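Local coordinates for cytochrome c-550-like protein (Thermosynechococcus elongatus, PDB 4LJI), which probably acts as a low-potential heme c electron carrier that can partially replace cytochrome c-550 in photosystem II, at residues A80-F85 and T116-I121; L122-A125 and G130-V133. All coordinates share one frame; numbering follows the deposited sequence. Where two conformers were deposited one is given.

Interaction 1. Residues A80-F85 and T116-I121. With HEC (heme c), chain C.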
loop_
_atom_site.group_PDB
_atom_site.type_symbol
_atom_site.label_atom_id
_atom_site.label_comp_id
_atom_site.label_asym_id
_atom_site.label_seq_id
_atom_site.Cartn_x
_atom_site.Cartn_y
_atom_site.Cartn_z
ATOM N N ALA A 80 19.166 -11.518 -5.745
ATOM C CA ALA A 80 19.785 -10.537 -6.621
ATOM C C ALA A 80 18.840 -10.062 -7.720
ATOM O O ALA A 80 18.817 -8.867 -8.071
ATOM C CB ALA A 80 21.077 -11.074 -7.220
ATOM N N SER A 81 18.044 -10.980 -8.264
ATOM C CA SER A 81 17.155 -10.608 -9.362
ATOM C C SER A 81 15.992 -9.741 -8.876
ATOM O O SER A 81 15.569 -8.862 -9.581
ATOM C CB SER A 81 16.644 -11.847 -10.129
ATOM O OG SER A 81 15.979 -12.766 -9.282
ATOM N N LEU A 82 15.522 -9.975 -7.657
ATOM C CA LEU A 82 14.381 -9.174 -7.129
ATOM C C LEU A 82 14.898 -7.773 -6.744
ATOM O O LEU A 82 14.239 -6.773 -6.996
ATOM C CB LEU A 82 13.715 -9.860 -5.940
ATOM C CG LEU A 82 12.827 -11.024 -6.349
ATOM C CD1 LEU A 82 12.462 -11.823 -5.118
ATOM C CD2 LEU A 82 11.617 -10.459 -7.001
ATOM N N VAL A 83 16.089 -7.706 -6.167
ATOM C CA VAL A 83 16.661 -6.400 -5.822
ATOM C C VAL A 83 16.878 -5.558 -7.095
ATOM O O VAL A 83 16.443 -4.379 -7.163
ATOM C CB VAL A 83 17.988 -6.564 -5.025
ATOM C CG1 VAL A 83 18.721 -5.221 -4.864
ATOM C CG2 VAL A 83 17.654 -7.179 -3.680
ATOM N N ALA A 84 17.468 -6.167 -8.119
ATOM C CA ALA A 84 17.748 -5.454 -9.363
ATOM C C ALA A 84 16.458 -5.004 -10.015
ATOM O O ALA A 84 16.442 -4.005 -10.725
ATOM C CB ALA A 84 18.508 -6.298 -10.305
ATOM N N PHE A 85 15.391 -5.754 -9.772
ATOM C CA PHE A 85 14.102 -5.410 -10.348
ATOM C C PHE A 85 13.593 -4.173 -9.643
ATOM O O PHE A 85 13.184 -3.204 -10.278
ATOM C CB PHE A 85 13.079 -6.546 -10.221
ATOM C CG PHE A 85 11.725 -6.158 -10.693
ATOM C CD1 PHE A 85 11.421 -6.171 -12.053
ATOM C CD2 PHE A 85 10.775 -5.742 -9.778
ATOM C CE1 PHE A 85 10.159 -5.776 -12.486
ATOM C CE2 PHE A 85 9.514 -5.352 -10.189
ATOM C CZ PHE A 85 9.213 -5.379 -11.563
ATOM N N THR A 116 15.960 -7.934 2.457
ATOM C CA THR A 116 15.006 -8.583 3.345
ATOM C C THR A 116 13.598 -8.576 2.740
ATOM O O THR A 116 12.852 -9.509 2.982
ATOM C CB THR A 116 14.961 -7.934 4.729
ATOM O OG1 THR A 116 14.379 -6.630 4.611
ATOM C CG2 THR A 116 16.358 -7.858 5.352
ATOM N N LEU A 117 13.256 -7.538 1.969
ATOM C CA LEU A 117 11.948 -7.474 1.282
ATOM C C LEU A 117 11.924 -8.540 0.185
ATOM O O LEU A 117 10.945 -9.278 0.044
ATOM C CB LEU A 117 11.692 -6.062 0.734
ATOM C CG LEU A 117 10.541 -5.747 -0.219
ATOM C CD1 LEU A 117 9.221 -6.196 0.426
ATOM C CD2 LEU A 117 10.503 -4.241 -0.502
ATOM N N ALA A 118 12.985 -8.610 -0.619
ATOM C CA ALA A 118 13.078 -9.693 -1.596
ATOM C C ALA A 118 12.980 -11.055 -0.907
ATOM O O ALA A 118 12.260 -11.939 -1.418
ATOM C CB ALA A 118 14.391 -9.587 -2.437
ATOM N N ALA A 119 13.689 -11.264 0.216
ATOM C CA ALA A 119 13.611 -12.553 0.916
ATOM C C ALA A 119 12.172 -12.869 1.364
ATOM O O ALA A 119 11.703 -13.994 1.225
ATOM C CB ALA A 119 14.548 -12.579 2.117
ATOM N N PHE A 120 11.478 -11.880 1.904
ATOM C CA PHE A 120 10.084 -12.074 2.288
ATOM C C PHE A 120 9.229 -12.519 1.101
ATOM O O PHE A 120 8.499 -13.493 1.206
ATOM C CB PHE A 120 9.500 -10.824 2.948
ATOM C CG PHE A 120 8.041 -10.917 3.147
ATOM C CD1 PHE A 120 7.510 -11.656 4.199
ATOM C CD2 PHE A 120 7.173 -10.294 2.251
ATOM C CE1 PHE A 120 6.099 -11.757 4.387
ATOM C CE2 PHE A 120 5.758 -10.402 2.424
ATOM C CZ PHE A 120 5.240 -11.150 3.492
ATOM N N ILE A 121 9.343 -11.829 -0.035
ATOM C CA ILE A 121 8.531 -12.133 -1.210
ATOM C C ILE A 121 8.869 -13.527 -1.689
ATOM O O ILE A 121 7.977 -14.310 -2.035
ATOM C CB ILE A 121 8.787 -11.130 -2.358
ATOM C CG1 ILE A 121 8.218 -9.755 -2.006
ATOM C CG2 ILE A 121 8.155 -11.637 -3.682
ATOM C CD1 ILE A 121 8.680 -8.687 -2.970
HETATM FE FE HEC C . 5.124 -4.204 -8.038
HETATM C CHA HEC C . 5.378 -6.209 -10.838
HETATM C CHB HEC C . 7.508 -6.106 -6.429
HETATM C CHC HEC C . 5.102 -1.996 -5.300
HETATM C CHD HEC C . 2.458 -2.622 -9.345
HETATM N NA HEC C . 6.184 -5.842 -8.485
HETATM C C1A HEC C . 6.162 -6.476 -9.727
HETATM C C2A HEC C . 7.090 -7.590 -9.677
HETATM C C3A HEC C . 7.665 -7.553 -8.445
HETATM C C4A HEC C . 7.159 -6.469 -7.717
HETATM C CMA HEC C . 8.725 -8.496 -7.938
HETATM C CAA HEC C . 7.370 -8.619 -10.774
HETATM C CBA HEC C . 6.339 -9.775 -10.720
HETATM C CGA HEC C . 6.557 -10.848 -11.758
HETATM O O1A HEC C . 7.559 -10.840 -12.528
HETATM O O2A HEC C . 5.709 -11.795 -11.851
HETATM N NB HEC C . 6.096 -4.069 -6.197
HETATM C C1B HEC C . 7.051 -4.929 -5.793
HETATM C C2B HEC C . 7.503 -4.536 -4.518
HETATM C C3B HEC C . 6.882 -3.360 -4.174
HETATM C C4B HEC C . 5.948 -3.097 -5.280
HETATM C CMB HEC C . 8.577 -5.242 -3.720
HETATM C CAB HEC C . 7.034 -2.564 -2.931
HETATM C CBB HEC C . 8.289 -1.984 -2.838
HETATM N NC HEC C . 3.982 -2.602 -7.423
HETATM C C1C HEC C . 4.162 -1.839 -6.299
HETATM C C2C HEC C . 3.088 -0.943 -6.232
HETATM C C3C HEC C . 2.334 -1.099 -7.367
HETATM C C4C HEC C . 2.904 -2.149 -8.139
HETATM C CMC HEC C . 2.854 0.057 -5.108
HETATM C CAC HEC C . 1.071 -0.352 -7.658
HETATM C CBC HEC C . 1.076 0.992 -7.806
HETATM N ND HEC C . 4.131 -4.397 -9.733
HETATM C C1D HEC C . 3.111 -3.607 -10.095
HETATM C C2D HEC C . 2.688 -3.938 -11.455
HETATM C C3D HEC C . 3.479 -4.944 -11.877
HETATM C C4D HEC C . 4.379 -5.235 -10.771
HETATM C CMD HEC C . 1.555 -3.284 -12.223
HETATM C CAD HEC C . 3.443 -5.600 -13.231
HETATM C CBD HEC C . 4.587 -4.971 -14.054
HETATM C CGD HEC C . 4.837 -5.180 -15.536
HETATM O O1D HEC C . 4.717 -6.300 -16.102
HETATM O O2D HEC C . 5.212 -4.186 -16.207
#
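The shortest backbone hydrogen bond within these two segments, Phe120 N to Thr116 O at 2.9 Å, lies in the turn of helix 111-127 that carries Ala118, which packs on Leu82. No hydrogen bond joins residues 80-85 to 116-121. The side-chain contacts between these segments of the cytochrome c fold are apolar, and the two helices wall one side of the heme pocket. At the closest point Leu82 CB meets Ala118 CB at 3.6 Å. The Leu82 side chain reaches alongside, its CD1 also resting against Ala118 O. Val83 CG2 flanks the same methyl more loosely, 4.2 Å from Ala118 CB.

The small alanine lets the backbones come close, CA to CA 5.7 Å at Leu82 and Ala118. With CG of Leu82 anti to its carbonyl carbon (chi1 -76°), the branch divides its work: CD1 stays with helix 111-127, while CD2 reaches the heme methyl CMA at 3.6 Å. Phe85 meets the same pyrrole obliquely, its CE2 3.3 Å from heme C2A, and touches Arg76, which hydrogen-bonds the heme through NH1. From the other helix, Leu117 CD2 approaches the heme methyl CMB at 3.9 Å, and Ile121 CD1 comes to 3.5 Å of that same carbon.

Interaction 2. Residues L122-A125 and G130-V133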
loop_
_atom_site.group_PDB
_atom_site.type_symbol
_atom_site.label_atom_id
_atom_site.label_comp_id
_atom_site.label_asym_id
_atom_site.label_seq_id
_atom_site.Cartn_x
_atom_site.Cartn_y
_atom_site.Cartn_z
ATOM N N LEU A 122 10.159 -13.845 -1.689
ATOM C CA LEU A 122 10.635 -15.119 -2.212
ATOM C C LEU A 122 10.190 -16.300 -1.347
ATOM O O LEU A 122 9.762 -17.353 -1.866
ATOM C CB LEU A 122 12.152 -15.061 -2.393
ATOM C CG LEU A 122 12.827 -16.071 -3.294
ATOM C CD1 LEU A 122 12.009 -16.260 -4.554
ATOM C CD2 LEU A 122 14.204 -15.519 -3.612
ATOM N N ARG A 123 10.314 -16.164 -0.033
ATOM C CA ARG A 123 9.799 -17.199 0.863
ATOM C C ARG A 123 8.287 -17.341 0.842
ATOM O O ARG A 123 7.764 -18.444 0.878
ATOM C CB ARG A 123 10.299 -16.993 2.285
ATOM C CG ARG A 123 9.842 -18.043 3.302
ATOM C CD ARG A 123 10.259 -19.450 2.910
ATOM N NE ARG A 123 10.062 -20.365 4.035
ATOM C CZ ARG A 123 10.451 -21.630 4.046
ATOM N NH1 ARG A 123 11.083 -22.132 2.988
ATOM N NH2 ARG A 123 10.212 -22.378 5.121
ATOM N N ALA A 124 7.574 -16.225 0.792
ATOM C CA ALA A 124 6.143 -16.259 0.671
ATOM C C ALA A 124 5.678 -16.980 -0.582
ATOM O O ALA A 124 4.757 -17.804 -0.535
ATOM C CB ALA A 124 5.600 -14.821 0.685
ATOM N N ALA A 125 6.285 -16.636 -1.714
ATOM C CA ALA A 125 5.968 -17.292 -2.983
ATOM C C ALA A 125 6.167 -18.799 -2.900
ATOM O O ALA A 125 5.378 -19.580 -3.470
ATOM C CB ALA A 125 6.854 -16.700 -4.114
ATOM N N GLY A 130 -1.911 -19.730 -0.440
ATOM C CA GLY A 130 -2.717 -18.809 -1.222
ATOM C C GLY A 130 -1.972 -17.680 -1.908
ATOM O O GLY A 130 -2.526 -16.985 -2.764
ATOM N N TRP A 131 -0.712 -17.493 -1.535
ATOM C CA TRP A 131 0.064 -16.402 -2.082
ATOM C C TRP A 131 0.056 -16.411 -3.597
ATOM O O TRP A 131 0.422 -17.412 -4.233
ATOM C CB TRP A 131 1.498 -16.475 -1.579
ATOM C CG TRP A 131 2.394 -15.391 -2.088
ATOM C CD1 TRP A 131 3.107 -15.401 -3.248
ATOM C CD2 TRP A 131 2.718 -14.152 -1.432
ATOM N NE1 TRP A 131 3.848 -14.256 -3.357
ATOM C CE2 TRP A 131 3.629 -13.471 -2.259
ATOM C CE3 TRP A 131 2.323 -13.560 -0.234
ATOM C CZ2 TRP A 131 4.173 -12.229 -1.917
ATOM C CZ3 TRP A 131 2.850 -12.315 0.101
ATOM C CH2 TRP A 131 3.759 -11.658 -0.742
ATOM N N GLY A 132 -0.397 -15.306 -4.171
ATOM C CA GLY A 132 -0.381 -15.127 -5.612
ATOM C C GLY A 132 -1.450 -15.865 -6.399
ATOM O O GLY A 132 -1.545 -15.710 -7.619
ATOM N N VAL A 133 -2.259 -16.669 -5.722
ATOM C CA VAL A 133 -3.342 -17.359 -6.429
ATOM C C VAL A 133 -4.648 -16.579 -6.298
ATOM O O VAL A 133 -5.458 -16.828 -5.403
ATOM C CB VAL A 133 -3.534 -18.808 -5.973
ATOM C CG1 VAL A 133 -4.564 -19.488 -6.860
ATOM C CG2 VAL A 133 -2.206 -19.567 -6.028
HETATM O O HOH W 1 3.346 -18.606 -5.419
#
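One face of the Trp131 indole lies against the end of helix 111-127, while water 1 lies at the indole's edge, in its plane. Over that face the Ala124 methyl CB is 3.5 Å from the centroid of the six-membered ring and only 8° off the ring normal, which meets the geometry of a CH-pi contact. Ala125 N lies above the rim of the five-membered ring, 3.7 Å from the plane, and Ala125 CA stands beyond that rim, 3.4 Å from Trp131 CD1.

The ring is presented by a type II beta turn that follows the helix, closed by Val133 N to Gly130 O at 3.0 Å. With CG anti to the backbone N (chi1 180°), the indole is carried back onto the helix, its side chain about 6 Å from that of the axial heme ligand His51. Water 1 bridges the two backbones, donating to Ala125 O at 3.0 Å and, weakly, to Trp131 O at 3.4 Å.

Replacing Trp131 by an alanine would probably leave the Ala124 methyl without its aromatic cover and Leu64 O, in a neighbouring loop, without its indole donor. The CH-pi geometry, and the absence of a direct hydrogen bond between the segments, mark the contact as chiefly dispersive; the bond from NE1 to Leu64 O is likely to limit the ring's rotation.

From the N terminus, helix 6-10, the strand pair 17-21 and 28-32, helix 33-46 and the heme-attachment region precede both contacts. Helix 79-87 then enters interaction 1, which closes a loop of 30 intervening residues, including the axial ligand Cys101, by docking on helix 111-127. The same helix continues into interaction 2, where only four residues intervene before the turn at 130-133 folds back. The contacts are therefore in series, neither nested nor crossed, with centres about 13 Å apart. They also touch: Phe120 CE2 lies 3.9 Å from Trp131 CH2. Helix 111-127 is thus the shared element, tying helix 79-87 and the heme to the C-terminal tail.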